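Local structure of alpha-2,3-sialyltransferase (Campylobacter jejuni, 2P2V) at residues Lys32-Lys37 with Ala227-Ser232; Asp55-Gly60 with Thr249-His254; Gln20-Ala25 with Leu161-Ile166; Asn49-Glu54 with Asn87-Lys92. The protein probably transfers sialic acid from CMP-sialic acid to acceptor sugars in an alpha-2,3 linkage, this chain being the N-terminal, donor-binding part of a longer protein. All coordinates share one frame; numbering follows the deposited sequence.

Overall arrangement
Contact 3 lies in the parallel sheet, where strands 21-25 and 165-169 are joined by backbone bonds and isoleucine packing. Contacts 1 and 2 lie farther out and tie loops together, contact 1 by one main-chain bond and a weak amide-carboxylate pair, contact 2 by two main-chain bonds and a CH-pi contact, each with a bridging water; Tyr36 OH, hydrogen-bonded to Tyr58 O, joins them. Leu59 of contact 2 packs on Ile23 and Ala25 of contact 3, and Leu228 of contact 1 on Ile23. Contact 4, fully buried, relies on an aromatic pair and one phenol-carboxylate bond, while Asn49 and Gln50 of segment 49-54 hold the bound donor analogue; Lys253 connects it to contact 2.

Contact 1 of 4, residues Lys32-Lys37 with Ala227-Ser232; sequences KNINYK and ALCDDS
Asn35 and Leu228 have the largest buried areas on their respective segments, and one backbone bond links them: Asn35 N donates to Leu228 O at 3.0 Å with an N-H...O angle of 159°. It joins two loops that follow strands of the parallel sheet in this Rossmann-type alpha/beta domain: residues 32-37 come after strand 21-25, and residues 227-232 lead out of strand 224-227, which is outermost in this chain. Beyond the bond the second loop folds into a type I beta turn from Cys229 to Ser232.

The Asn35 side chain has CG anti to the backbone N (chi1 -173°), and its amide meets the Asp230 carboxylate with the two planes 35° apart. ND2 makes weak bonds to both OD1 and OD2 of Asp230, each at 3.4 Å, whereas the stronger partner of that carboxylate is Arg38, in a salt bridge to OD2. On the other side of the same amide, Lys37 NZ reaches Asn35 OD1 at 3.0 Å from above the carbonyl plane, so the lysine charge may polarise the amide and strengthen ND2 as a donor.

Ile34 adds the apolar part. Its CG1 lies 4.0 Å from Cys229 SG, while CG2 rests near Leu228 CB; Cys169 of strand 165-169 touches both Ile34 and Cys229, placing this patch against the sheet. A water bridges the backbones, donating to Asn33 O at 2.8 Å and accepting from Asp230 N at 3.2 Å. The turn is closed by its own last residue, Ser232 OG donating to Cys229 O at 2.7 Å.

Contact 2 of 4, residues Asp55-Gly60 with Thr249-His254; sequences DKYYLG and TLENKH
Tyr57 N donates to Glu251 O at 2.8 Å, the shortest direct polar bond between the segments; its N-H...O angle is 166° and the donor sits nearly along the C=O axis. A longer bond, Lys253 N to Asp55 O at 3.3 Å, lies beyond Lys56 and Asn252, so these two residues form a single beta bridge between segments whose touching parts run 149° apart. A water completes the backbone link at the Tyr57 end: it donates to Tyr57 O at 2.9 Å and to Thr249 O at 2.6 Å, and accepts from Glu251 N at 3.0 Å.

Lys253 and Tyr57 carry much of the side-chain contact. Bent at chi2, the lysine brings CD over one face of the tyrosine ring, 3.9 Å from the centroid and 21° off the normal, displaced toward CZ: a CH-pi contact. The ends of both groups are held outside the pair, Tyr57 OH by Glu88 O and Lys253 NZ by weak bonds to Tyr52 O and Glu54 O. On the other flank the extended Lys56 chain lies side by side with Asn252 and crosses Leu250 at about a right angle. Leu250 CD1 also touches Tyr58 CD1 at 3.8 Å, and the hydroxyl of that tyrosine donates to Asp55 OD1, which fixes the far end of its ring.

Tyr57 is the centre of an inverse gamma turn and starts a type I turn ending at Gly60. The whole is an isolated beta bridge, formed where a turning strand-to-strand connection meets the long loop that precedes helix 268-283.

Contact 3 of 4, residues Gln20-Ala25 with Leu161-Ile166; sequences QNIIIA and LGYKTI. With EDO (1,2-ethanediol), chain H.
Gln20 O accepts from two successive amides, Lys164 N at 2.8 Å and Thr165 N at 3.1 Å, the first lying in the carbonyl plane on a lone pair. One step farther, Ile22 N donates to Thr165 O at 3.0 Å. These bonds set a parallel register in which Asn21 pairs with Thr165 and Ile22 with Ile166.

On the Ile22 face the packing is apolar. Ile22 CB sits over one face of the Tyr163 ring, offset toward the rim, 3.9 Å from the centroid and 21° off the normal, while Gln20 C comes to the edge of the same ring in its plane. Ile22 CG2 meets Ile166 CG1 at 3.7 Å, the two side chains pointing the same way. The Asn21 face is polar: one water donates to Asn21 OD1 at 2.9 Å and to Thr165 OG1 at 2.6 Å. A 1,2-ethanediol, probably from the crystallisation liquor, bonds Gln20 through its backbone N and its OE1. The Gln20 chain lies side by side with that of Lys164, pointing the same way, with Gln20 CD 3.7 Å from Lys164 CG.

In the next shell, Asp44 OD2 holds the hydroxyl of Tyr163, and Asn21 ND2 is hydrogen-bonded to Glu42 O. Gly162, with positive phi, closes helix 150-161 in a Schellman motif and turns the chain into strand 165-169. That helix packs back over the apolar face, Ala158 touching Ile22 and Tyr163, and Met154 and Cys155 touching Ile24, while strand 21-25 runs between strands 44-48 and 165-169.

Contact 4 of 4, residues Asn49-Glu54 with Asn87-Lys92; sequences NQFYFE and NEYEIK. With CSF (cytidine-5'-monophosphate-3-fluoro-N-acetyl-neuraminic acid), chain O.
Phe51 and Glu54 both place CG in the crowded position between backbone N and carbonyl carbon (chi1 67° and 69°). From there the Phe51 ring lies over the face of Tyr89, while the extended Glu54 chain carries its carboxylate to the ring edge. The Phe51 ring presents its edge to Tyr89 in a T-shaped stack, centroids 5.1 Å apart and planes at 81°, with Phe51 CE2 standing 3.7 Å above the tyrosine plane over its centre. Tip to tip with the ring, Glu54 OE2 accepts from Tyr89 OH at 2.6 Å, on the anti side of the carboxylate, tilted from its plane; OE1 forms a salt bridge with Arg47.

The contact joins the 3-10 segment to Tyr89, just ahead of strand 90-96 of the parallel alpha/beta sheet, and to Ile91 on it. Ile91 CD1 approaches the edge of the Phe51 ring at CZ, 4.3 Å away, and Val66 of strand 62-68 touches both residues.

Upstream, in the donor pocket, Asn49 ND2 donates to O3A and OAA, phosphate and carboxylate oxygens of the bound CMP-3-fluoro-sialic acid, each at 3.0 Å. Gln50 OE1 accepts from ligand O9A at 2.6 Å, while its NE2 donates to O8A at 2.9 Å.

Contact 1 of 4, residues Lys32-Lys37 with Ala227-Ser232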
# COMPACT_ATOMS: atom_id res chain seq x y z
N LYS A 32 -14.05 29.28 -32.13
CA LYS A 32 -14.62 30.57 -32.52
C LYS A 32 -15.79 30.43 -33.52
O LYS A 32 -16.56 31.38 -33.73
CB LYS A 32 -13.51 31.44 -33.15
CG LYS A 32 -12.48 32.04 -32.17
CD LYS A 32 -11.65 33.18 -32.83
CE LYS A 32 -10.67 33.83 -31.83
NZ LYS A 32 -10.48 35.33 -32.00
N ASN A 33 -15.93 29.24 -34.12
CA ASN A 33 -16.90 29.01 -35.19
C ASN A 33 -17.89 27.88 -34.85
O ASN A 33 -18.22 27.07 -35.73
CB ASN A 33 -16.18 28.67 -36.50
CG ASN A 33 -15.09 29.69 -36.88
OD1 ASN A 33 -15.28 30.91 -36.79
ND2 ASN A 33 -13.94 29.17 -37.33
N ILE A 34 -18.35 27.83 -33.60
CA ILE A 34 -19.39 26.89 -33.19
C ILE A 34 -20.72 27.32 -33.80
O ILE A 34 -21.03 28.51 -33.82
CB ILE A 34 -19.56 26.87 -31.66
CG1 ILE A 34 -18.32 26.25 -30.97
CG2 ILE A 34 -20.75 26.07 -31.24
CD1 ILE A 34 -18.17 26.70 -29.49
N ASN A 35 -21.50 26.35 -34.28
CA ASN A 35 -22.85 26.65 -34.76
C ASN A 35 -23.79 26.45 -33.60
O ASN A 35 -24.19 25.33 -33.32
CB ASN A 35 -23.24 25.73 -35.92
CG ASN A 35 -24.57 26.13 -36.55
OD1 ASN A 35 -25.47 26.62 -35.86
ND2 ASN A 35 -24.72 25.89 -37.85
N TYR A 36 -24.13 27.52 -32.89
CA TYR A 36 -24.86 27.36 -31.64
C TYR A 36 -26.24 26.80 -31.84
O TYR A 36 -26.86 26.29 -30.91
CB TYR A 36 -24.91 28.66 -30.87
CG TYR A 36 -23.53 29.09 -30.40
CD1 TYR A 36 -22.96 28.54 -29.23
CD2 TYR A 36 -22.81 30.04 -31.10
CE1 TYR A 36 -21.65 28.96 -28.79
CE2 TYR A 36 -21.50 30.45 -30.67
CZ TYR A 36 -20.95 29.89 -29.52
OH TYR A 36 -19.68 30.29 -29.08
N LYS A 37 -26.73 26.86 -33.08
CA LYS A 37 -28.06 26.29 -33.36
C LYS A 37 -28.14 24.75 -33.19
O LYS A 37 -29.22 24.19 -32.95
CB LYS A 37 -28.51 26.73 -34.76
CG LYS A 37 -28.33 28.25 -34.99
CD LYS A 37 -28.80 28.69 -36.40
CE LYS A 37 -27.67 28.58 -37.44
NZ LYS A 37 -26.41 29.23 -36.97
N ALA A 227 -20.21 16.55 -34.45
CA ALA A 227 -19.50 17.82 -34.59
C ALA A 227 -20.44 19.02 -34.40
O ALA A 227 -21.66 18.88 -34.58
CB ALA A 227 -18.80 17.90 -35.94
N LEU A 228 -19.87 20.19 -34.07
CA LEU A 228 -20.64 21.43 -33.92
C LEU A 228 -20.16 22.55 -34.86
O LEU A 228 -20.84 23.56 -35.03
CB LEU A 228 -20.56 21.93 -32.45
CG LEU A 228 -21.16 21.13 -31.30
CD1 LEU A 228 -20.74 21.80 -29.97
CD2 LEU A 228 -22.68 21.06 -31.37
N CYS A 229 -18.98 22.39 -35.45
CA CYS A 229 -18.34 23.44 -36.23
C CYS A 229 -18.40 23.11 -37.73
O CYS A 229 -17.75 22.17 -38.19
CB CYS A 229 -16.91 23.67 -35.76
SG CYS A 229 -16.88 23.87 -33.91
N ASP A 230 -19.24 23.85 -38.47
CA ASP A 230 -19.50 23.57 -39.89
C ASP A 230 -18.28 23.54 -40.79
O ASP A 230 -18.19 22.70 -41.70
CB ASP A 230 -20.49 24.61 -40.44
CG ASP A 230 -21.86 24.49 -39.79
OD1 ASP A 230 -21.94 24.09 -38.62
OD2 ASP A 230 -22.87 24.81 -40.46
N ASP A 231 -17.37 24.46 -40.55
CA ASP A 231 -16.21 24.65 -41.43
C ASP A 231 -14.92 23.97 -40.95
O ASP A 231 -13.82 24.30 -41.43
CB ASP A 231 -15.97 26.16 -41.65
CG ASP A 231 -17.12 26.83 -42.38
OD1 ASP A 231 -17.57 26.27 -43.42
OD2 ASP A 231 -17.58 27.91 -41.91
N SER A 232 -15.06 23.02 -40.02
CA SER A 232 -13.91 22.37 -39.40
C SER A 232 -13.69 21.01 -40.01
O SER A 232 -14.65 20.31 -40.34
CB SER A 232 -14.17 22.13 -37.93
OG SER A 232 -15.24 21.20 -37.80
O HOH W 1 -19.88 26.93 -37.98

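Contact 2 of 4, residues Asp55-Gly60 with Thr249-His254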
# COMPACT_ATOMS: atom_id res chain seq x y z
N ASP A 55 -11.15 34.78 -25.60
CA ASP A 55 -11.49 36.20 -25.43
C ASP A 55 -12.99 36.41 -25.18
O ASP A 55 -13.43 37.47 -24.73
CB ASP A 55 -10.99 37.00 -26.66
CG ASP A 55 -11.67 36.59 -27.97
OD1 ASP A 55 -11.77 35.38 -28.30
OD2 ASP A 55 -12.10 37.50 -28.71
N LYS A 56 -13.79 35.39 -25.46
CA LYS A 56 -15.21 35.45 -25.16
C LYS A 56 -15.60 34.13 -24.53
O LYS A 56 -14.90 33.13 -24.69
CB LYS A 56 -16.06 35.67 -26.44
CG LYS A 56 -15.59 36.85 -27.30
CD LYS A 56 -16.43 37.02 -28.55
CE LYS A 56 -15.96 38.28 -29.28
NZ LYS A 56 -16.67 38.39 -30.58
N TYR A 57 -16.73 34.11 -23.87
CA TYR A 57 -17.21 32.89 -23.29
C TYR A 57 -17.86 32.01 -24.35
O TYR A 57 -19.09 31.85 -24.33
CB TYR A 57 -18.19 33.17 -22.17
CG TYR A 57 -17.53 33.72 -20.92
CD1 TYR A 57 -16.70 32.90 -20.11
CD2 TYR A 57 -17.71 35.05 -20.54
CE1 TYR A 57 -16.11 33.39 -18.96
CE2 TYR A 57 -17.10 35.57 -19.39
CZ TYR A 57 -16.30 34.72 -18.61
OH TYR A 57 -15.72 35.20 -17.49
N TYR A 58 -17.05 31.40 -25.21
CA TYR A 58 -17.60 30.58 -26.34
C TYR A 58 -18.51 29.43 -25.94
O TYR A 58 -19.35 29.00 -26.74
CB TYR A 58 -16.53 30.13 -27.31
CG TYR A 58 -15.81 31.30 -27.96
CD1 TYR A 58 -16.43 32.07 -28.98
CD2 TYR A 58 -14.52 31.67 -27.56
CE1 TYR A 58 -15.77 33.18 -29.58
CE2 TYR A 58 -13.85 32.76 -28.16
CZ TYR A 58 -14.48 33.50 -29.17
OH TYR A 58 -13.82 34.57 -29.73
N LEU A 59 -18.36 28.92 -24.71
CA LEU A 59 -19.27 27.89 -24.22
C LEU A 59 -19.87 28.23 -22.85
O LEU A 59 -20.32 27.36 -22.12
CB LEU A 59 -18.55 26.53 -24.21
CG LEU A 59 -18.51 25.83 -25.56
CD1 LEU A 59 -17.72 24.55 -25.43
CD2 LEU A 59 -19.95 25.51 -26.03
N GLY A 60 -19.90 29.52 -22.52
CA GLY A 60 -20.51 29.97 -21.28
C GLY A 60 -19.51 29.89 -20.13
O GLY A 60 -18.32 29.62 -20.35
N THR A 249 -26.29 33.14 -26.06
CA THR A 249 -25.78 34.48 -25.80
C THR A 249 -24.27 34.42 -25.63
O THR A 249 -23.75 33.92 -24.63
CB THR A 249 -26.43 35.16 -24.55
OG1 THR A 249 -27.86 35.18 -24.70
CG2 THR A 249 -25.92 36.60 -24.36
N LEU A 250 -23.57 34.96 -26.61
CA LEU A 250 -22.14 34.98 -26.58
C LEU A 250 -21.67 36.22 -25.83
O LEU A 250 -21.82 37.35 -26.32
CB LEU A 250 -21.58 34.94 -27.99
CG LEU A 250 -20.07 34.99 -28.10
CD1 LEU A 250 -19.44 33.80 -27.34
CD2 LEU A 250 -19.62 35.00 -29.54
N GLU A 251 -21.07 36.00 -24.66
CA GLU A 251 -20.65 37.07 -23.76
C GLU A 251 -19.15 37.36 -23.87
O GLU A 251 -18.34 36.44 -23.99
CB GLU A 251 -21.01 36.70 -22.32
CG GLU A 251 -20.85 37.81 -21.29
CD GLU A 251 -20.99 37.31 -19.86
OE1 GLU A 251 -21.68 36.28 -19.64
OE2 GLU A 251 -20.40 37.97 -18.94
N ASN A 252 -18.79 38.64 -23.85
CA ASN A 252 -17.37 38.99 -23.84
C ASN A 252 -16.77 38.79 -22.45
O ASN A 252 -17.47 38.76 -21.44
CB ASN A 252 -17.13 40.43 -24.32
CG ASN A 252 -16.92 40.50 -25.83
OD1 ASN A 252 -17.83 40.19 -26.61
ND2 ASN A 252 -15.71 40.91 -26.25
N LYS A 253 -15.46 38.63 -22.43
CA LYS A 253 -14.73 38.59 -21.17
C LYS A 253 -14.46 40.03 -20.71
O LYS A 253 -14.05 40.89 -21.53
CB LYS A 253 -13.40 37.85 -21.37
CG LYS A 253 -13.52 36.36 -21.74
CD LYS A 253 -13.32 35.47 -20.55
CE LYS A 253 -12.84 34.13 -20.92
NZ LYS A 253 -11.43 33.89 -20.51
N HIS A 254 -14.66 40.30 -19.41
CA HIS A 254 -14.17 41.58 -18.87
C HIS A 254 -12.69 41.74 -19.19
O HIS A 254 -12.00 40.76 -19.45
CB HIS A 254 -14.39 41.72 -17.36
CG HIS A 254 -13.80 42.97 -16.81
ND1 HIS A 254 -12.57 43.01 -16.19
CD2 HIS A 254 -14.23 44.26 -16.85
CE1 HIS A 254 -12.29 44.25 -15.83
NE2 HIS A 254 -13.28 45.03 -16.23
O HOH W 2 -21.44 33.28 -23.51

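Contact 3 of 4, residues Gln20-Ala25 with Leu161-Ile166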
# COMPACT_ATOMS: atom_id res chain seq x y z
N GLN A 20 -27.54 13.17 -20.33
CA GLN A 20 -26.34 12.42 -20.69
C GLN A 20 -25.60 13.08 -21.84
O GLN A 20 -24.88 12.41 -22.59
CB GLN A 20 -26.72 10.97 -21.01
CG GLN A 20 -27.37 10.21 -19.85
CD GLN A 20 -28.09 8.93 -20.31
OE1 GLN A 20 -28.80 8.94 -21.32
NE2 GLN A 20 -27.91 7.82 -19.58
N ASN A 21 -25.75 14.40 -21.98
CA ASN A 21 -25.16 15.13 -23.07
C ASN A 21 -23.92 15.88 -22.60
O ASN A 21 -23.97 16.57 -21.60
CB ASN A 21 -26.10 16.23 -23.61
CG ASN A 21 -27.36 15.65 -24.30
OD1 ASN A 21 -27.31 14.59 -24.94
ND2 ASN A 21 -28.49 16.38 -24.17
N ILE A 22 -22.88 15.82 -23.40
CA ILE A 22 -21.65 16.51 -22.98
C ILE A 22 -21.09 17.24 -24.18
O ILE A 22 -21.06 16.70 -25.28
CB ILE A 22 -20.67 15.47 -22.31
CG1 ILE A 22 -19.40 16.18 -21.74
CG2 ILE A 22 -20.24 14.38 -23.28
CD1 ILE A 22 -19.70 17.07 -20.58
N ILE A 23 -20.66 18.48 -23.98
CA ILE A 23 -19.94 19.22 -24.99
C ILE A 23 -18.50 19.17 -24.52
O ILE A 23 -18.24 19.46 -23.34
CB ILE A 23 -20.38 20.70 -25.05
CG1 ILE A 23 -21.92 20.83 -25.07
CG2 ILE A 23 -19.70 21.43 -26.20
CD1 ILE A 23 -22.62 19.93 -26.10
N ILE A 24 -17.62 18.83 -25.45
CA ILE A 24 -16.22 18.63 -25.21
C ILE A 24 -15.48 19.54 -26.17
O ILE A 24 -15.57 19.39 -27.39
CB ILE A 24 -15.82 17.14 -25.39
CG1 ILE A 24 -16.56 16.27 -24.34
CG2 ILE A 24 -14.28 17.01 -25.32
CD1 ILE A 24 -16.28 14.78 -24.41
N ALA A 25 -14.77 20.52 -25.61
CA ALA A 25 -14.10 21.51 -26.43
C ALA A 25 -12.59 21.45 -26.36
O ALA A 25 -12.00 21.49 -25.26
CB ALA A 25 -14.59 22.88 -26.09
N LEU A 161 -17.84 8.08 -17.36
CA LEU A 161 -18.66 8.63 -16.31
C LEU A 161 -20.14 8.48 -16.67
O LEU A 161 -21.02 8.76 -15.84
CB LEU A 161 -18.36 10.10 -16.14
CG LEU A 161 -17.01 10.35 -15.40
CD1 LEU A 161 -16.75 11.82 -15.51
CD2 LEU A 161 -16.93 9.85 -13.95
N GLY A 162 -20.39 8.07 -17.89
CA GLY A 162 -21.77 7.66 -18.25
C GLY A 162 -22.51 8.66 -19.11
O GLY A 162 -23.74 8.56 -19.24
N TYR A 163 -21.80 9.60 -19.74
CA TYR A 163 -22.42 10.40 -20.78
C TYR A 163 -22.60 9.58 -22.05
O TYR A 163 -21.78 8.68 -22.37
CB TYR A 163 -21.63 11.67 -21.07
CG TYR A 163 -21.58 12.69 -19.95
CD1 TYR A 163 -20.47 12.76 -19.10
CD2 TYR A 163 -22.61 13.62 -19.77
CE1 TYR A 163 -20.39 13.68 -18.14
CE2 TYR A 163 -22.54 14.57 -18.79
CZ TYR A 163 -21.40 14.61 -17.98
OH TYR A 163 -21.30 15.54 -16.99
N LYS A 164 -23.67 9.90 -22.79
CA LYS A 164 -24.09 9.06 -23.94
C LYS A 164 -24.01 9.74 -25.28
O LYS A 164 -23.87 9.06 -26.32
CB LYS A 164 -25.49 8.49 -23.68
CG LYS A 164 -25.55 7.52 -22.52
CD LYS A 164 -24.54 6.38 -22.65
CE LYS A 164 -24.68 5.40 -21.51
NZ LYS A 164 -23.47 4.51 -21.44
N THR A 165 -24.07 11.08 -25.29
CA THR A 165 -23.92 11.84 -26.51
C THR A 165 -22.89 12.95 -26.39
O THR A 165 -23.09 13.89 -25.63
CB THR A 165 -25.26 12.46 -26.99
OG1 THR A 165 -26.29 11.46 -26.93
CG2 THR A 165 -25.09 12.89 -28.43
N ILE A 166 -21.85 12.88 -27.21
CA ILE A 166 -20.76 13.87 -27.19
C ILE A 166 -20.85 14.84 -28.38
O ILE A 166 -20.98 14.39 -29.51
CB ILE A 166 -19.40 13.13 -27.27
CG1 ILE A 166 -19.24 12.21 -26.08
CG2 ILE A 166 -18.25 14.11 -27.45
CD1 ILE A 166 -18.23 11.15 -26.29
C1 EDO H . -30.58 11.24 -23.18
O1 EDO H . -29.51 10.30 -23.44
C2 EDO H . -30.38 11.95 -21.84
O2 EDO H . -29.90 13.29 -22.06
O HOH W 3 -25.52 7.56 -17.87
O HOH W 4 -27.57 11.67 -24.66

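Contact 4 of 4, residues Asn49-Glu54 with Asn87-Lys92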
# COMPACT_ATOMS: atom_id res chain seq x y z
N ASN A 49 -6.81 22.38 -20.62
CA ASN A 49 -5.59 23.14 -20.89
C ASN A 49 -5.84 24.66 -20.88
O ASN A 49 -6.40 25.15 -19.90
CB ASN A 49 -4.93 22.61 -22.16
CG ASN A 49 -4.58 21.11 -22.06
OD1 ASN A 49 -4.50 20.55 -20.96
ND2 ASN A 49 -4.34 20.48 -23.19
N GLN A 50 -5.36 25.40 -21.90
CA GLN A 50 -5.48 26.85 -21.85
C GLN A 50 -6.84 27.37 -22.37
O GLN A 50 -6.88 28.32 -23.14
CB GLN A 50 -4.32 27.49 -22.62
CG GLN A 50 -2.99 27.36 -21.90
CD GLN A 50 -2.32 25.99 -22.10
OE1 GLN A 50 -2.36 25.15 -21.21
NE2 GLN A 50 -1.67 25.78 -23.26
N PHE A 51 -7.95 26.80 -21.92
CA PHE A 51 -9.27 27.21 -22.41
C PHE A 51 -9.55 28.70 -22.09
O PHE A 51 -10.25 29.41 -22.83
CB PHE A 51 -10.38 26.29 -21.83
CG PHE A 51 -10.56 26.44 -20.37
CD1 PHE A 51 -9.85 25.64 -19.47
CD2 PHE A 51 -11.42 27.40 -19.86
CE1 PHE A 51 -9.97 25.83 -18.09
CE2 PHE A 51 -11.56 27.60 -18.48
CZ PHE A 51 -10.82 26.81 -17.59
N TYR A 52 -9.04 29.15 -20.95
CA TYR A 52 -9.33 30.49 -20.41
C TYR A 52 -8.60 31.60 -21.20
O TYR A 52 -8.84 32.80 -20.95
CB TYR A 52 -8.90 30.59 -18.93
CG TYR A 52 -7.52 30.03 -18.67
CD1 TYR A 52 -7.34 28.67 -18.40
CD2 TYR A 52 -6.41 30.85 -18.68
CE1 TYR A 52 -6.12 28.13 -18.20
CE2 TYR A 52 -5.16 30.32 -18.47
CZ TYR A 52 -5.01 28.96 -18.22
OH TYR A 52 -3.76 28.42 -17.99
N PHE A 53 -7.73 31.19 -22.10
CA PHE A 53 -7.14 32.11 -23.09
C PHE A 53 -8.22 32.71 -24.01
O PHE A 53 -8.00 33.78 -24.60
CB PHE A 53 -6.11 31.39 -23.96
CG PHE A 53 -4.72 31.29 -23.36
CD1 PHE A 53 -4.51 31.04 -22.00
CD2 PHE A 53 -3.60 31.40 -24.18
CE1 PHE A 53 -3.22 30.89 -21.48
CE2 PHE A 53 -2.28 31.30 -23.66
CZ PHE A 53 -2.11 31.04 -22.31
N GLU A 54 -9.38 32.05 -24.10
CA GLU A 54 -10.50 32.54 -24.92
C GLU A 54 -10.89 33.97 -24.56
O GLU A 54 -10.97 34.32 -23.38
CB GLU A 54 -11.74 31.61 -24.81
CG GLU A 54 -12.43 31.63 -23.46
CD GLU A 54 -13.57 30.62 -23.36
OE1 GLU A 54 -13.77 29.88 -24.35
OE2 GLU A 54 -14.28 30.58 -22.31
N ASN A 87 -14.54 34.84 -9.98
CA ASN A 87 -15.83 34.61 -10.66
C ASN A 87 -15.75 34.62 -12.23
O ASN A 87 -16.72 35.02 -12.91
CB ASN A 87 -16.91 35.61 -10.13
CG ASN A 87 -17.14 35.51 -8.62
OD1 ASN A 87 -17.42 34.45 -8.07
ND2 ASN A 87 -17.06 36.66 -7.94
N GLU A 88 -14.62 34.22 -12.82
CA GLU A 88 -14.51 34.16 -14.26
C GLU A 88 -15.18 32.91 -14.78
O GLU A 88 -15.83 32.95 -15.82
CB GLU A 88 -13.06 34.27 -14.72
CG GLU A 88 -12.49 35.58 -14.26
CD GLU A 88 -11.17 35.99 -14.85
OE1 GLU A 88 -10.74 35.51 -15.90
OE2 GLU A 88 -10.56 36.89 -14.25
N TYR A 89 -15.05 31.80 -14.05
CA TYR A 89 -15.79 30.59 -14.38
C TYR A 89 -16.22 29.91 -13.12
O TYR A 89 -15.66 30.13 -12.04
CB TYR A 89 -14.92 29.62 -15.17
CG TYR A 89 -14.41 30.08 -16.52
CD1 TYR A 89 -15.05 29.70 -17.69
CD2 TYR A 89 -13.23 30.82 -16.63
CE1 TYR A 89 -14.57 30.07 -18.94
CE2 TYR A 89 -12.76 31.21 -17.84
CZ TYR A 89 -13.40 30.81 -19.01
OH TYR A 89 -12.87 31.19 -20.24
N GLU A 90 -17.20 29.02 -13.29
CA GLU A 90 -17.61 28.09 -12.28
C GLU A 90 -17.08 26.75 -12.79
O GLU A 90 -17.37 26.33 -13.93
CB GLU A 90 -19.13 28.06 -12.25
CG GLU A 90 -19.71 27.20 -11.18
CD GLU A 90 -21.20 27.17 -11.32
OE1 GLU A 90 -21.82 28.26 -11.13
OE2 GLU A 90 -21.73 26.08 -11.68
N ILE A 91 -16.29 26.09 -11.95
CA ILE A 91 -15.62 24.83 -12.34
C ILE A 91 -15.96 23.83 -11.28
O ILE A 91 -15.60 24.01 -10.08
CB ILE A 91 -14.11 25.04 -12.42
CG1 ILE A 91 -13.79 26.05 -13.52
CG2 ILE A 91 -13.40 23.67 -12.69
CD1 ILE A 91 -12.33 26.54 -13.58
N LYS A 92 -16.71 22.78 -11.67
CA LYS A 92 -17.14 21.80 -10.71
C LYS A 92 -16.16 20.69 -10.37
O LYS A 92 -16.26 20.10 -9.30
CB LYS A 92 -18.52 21.21 -11.07
CG LYS A 92 -19.62 22.28 -10.98
CD LYS A 92 -20.86 21.81 -11.74
CE LYS A 92 -22.08 22.62 -11.33
NZ LYS A 92 -22.36 22.37 -9.89
C5A CSF O . 0.50 20.10 -26.38
C4A CSF O . -0.30 19.56 -27.56
C2A CSF O . -2.33 19.21 -26.05
O6A CSF O . -1.54 19.85 -25.02
C6A CSF O . -0.48 20.77 -25.41
C3A CSF O . -1.41 18.60 -27.10
O4A CSF O . 0.57 18.81 -28.40
N5A CSF O . 1.43 21.11 -26.93
C7A CSF O . 0.20 21.22 -24.13
C8A CSF O . -0.81 21.85 -23.17
C9A CSF O . -0.16 22.23 -21.82
O9A CSF O . -1.09 22.92 -20.96
O8A CSF O . -1.44 22.99 -23.83
O7A CSF O . 0.89 20.10 -23.54
C1A CSF O . -3.09 18.03 -25.45
OBA CSF O . -3.62 17.23 -26.27
OAA CSF O . -3.15 17.92 -24.19
O1A CSF O . -3.36 20.02 -26.66
O2A CSF O . -2.80 22.08 -27.92
N1 CSF O . -6.81 21.00 -30.71
C2 CSF O . -6.91 20.60 -32.08
N3 CSF O . -6.38 21.38 -33.07
C4 CSF O . -5.79 22.55 -32.75
C5 CSF O . -5.69 22.97 -31.42
C6 CSF O . -6.21 22.17 -30.41
C3' CSF O . -6.05 19.10 -28.01
C2' CSF O . -6.66 18.85 -29.38
C1' CSF O . -7.40 20.16 -29.65
O4' CSF O . -7.52 20.90 -28.41
C4' CSF O . -6.92 20.15 -27.35
PA CSF O . -3.56 21.64 -26.69
O5' CSF O . -5.14 21.80 -27.05
C5' CSF O . -6.17 21.07 -26.39
O3' CSF O . -6.08 17.92 -27.22
O2' CSF O . -7.59 17.74 -29.31
N4 CSF O . -5.27 23.35 -33.73
O2 CSF O . -7.45 19.49 -32.35
O3A CSF O . -3.39 22.30 -25.35
C10 CSF O . 2.63 21.24 -26.34
O10 CSF O . 2.98 20.58 -25.35
C11 CSF O . 3.54 22.28 -26.95
F3A CSF O . -0.85 17.47 -26.55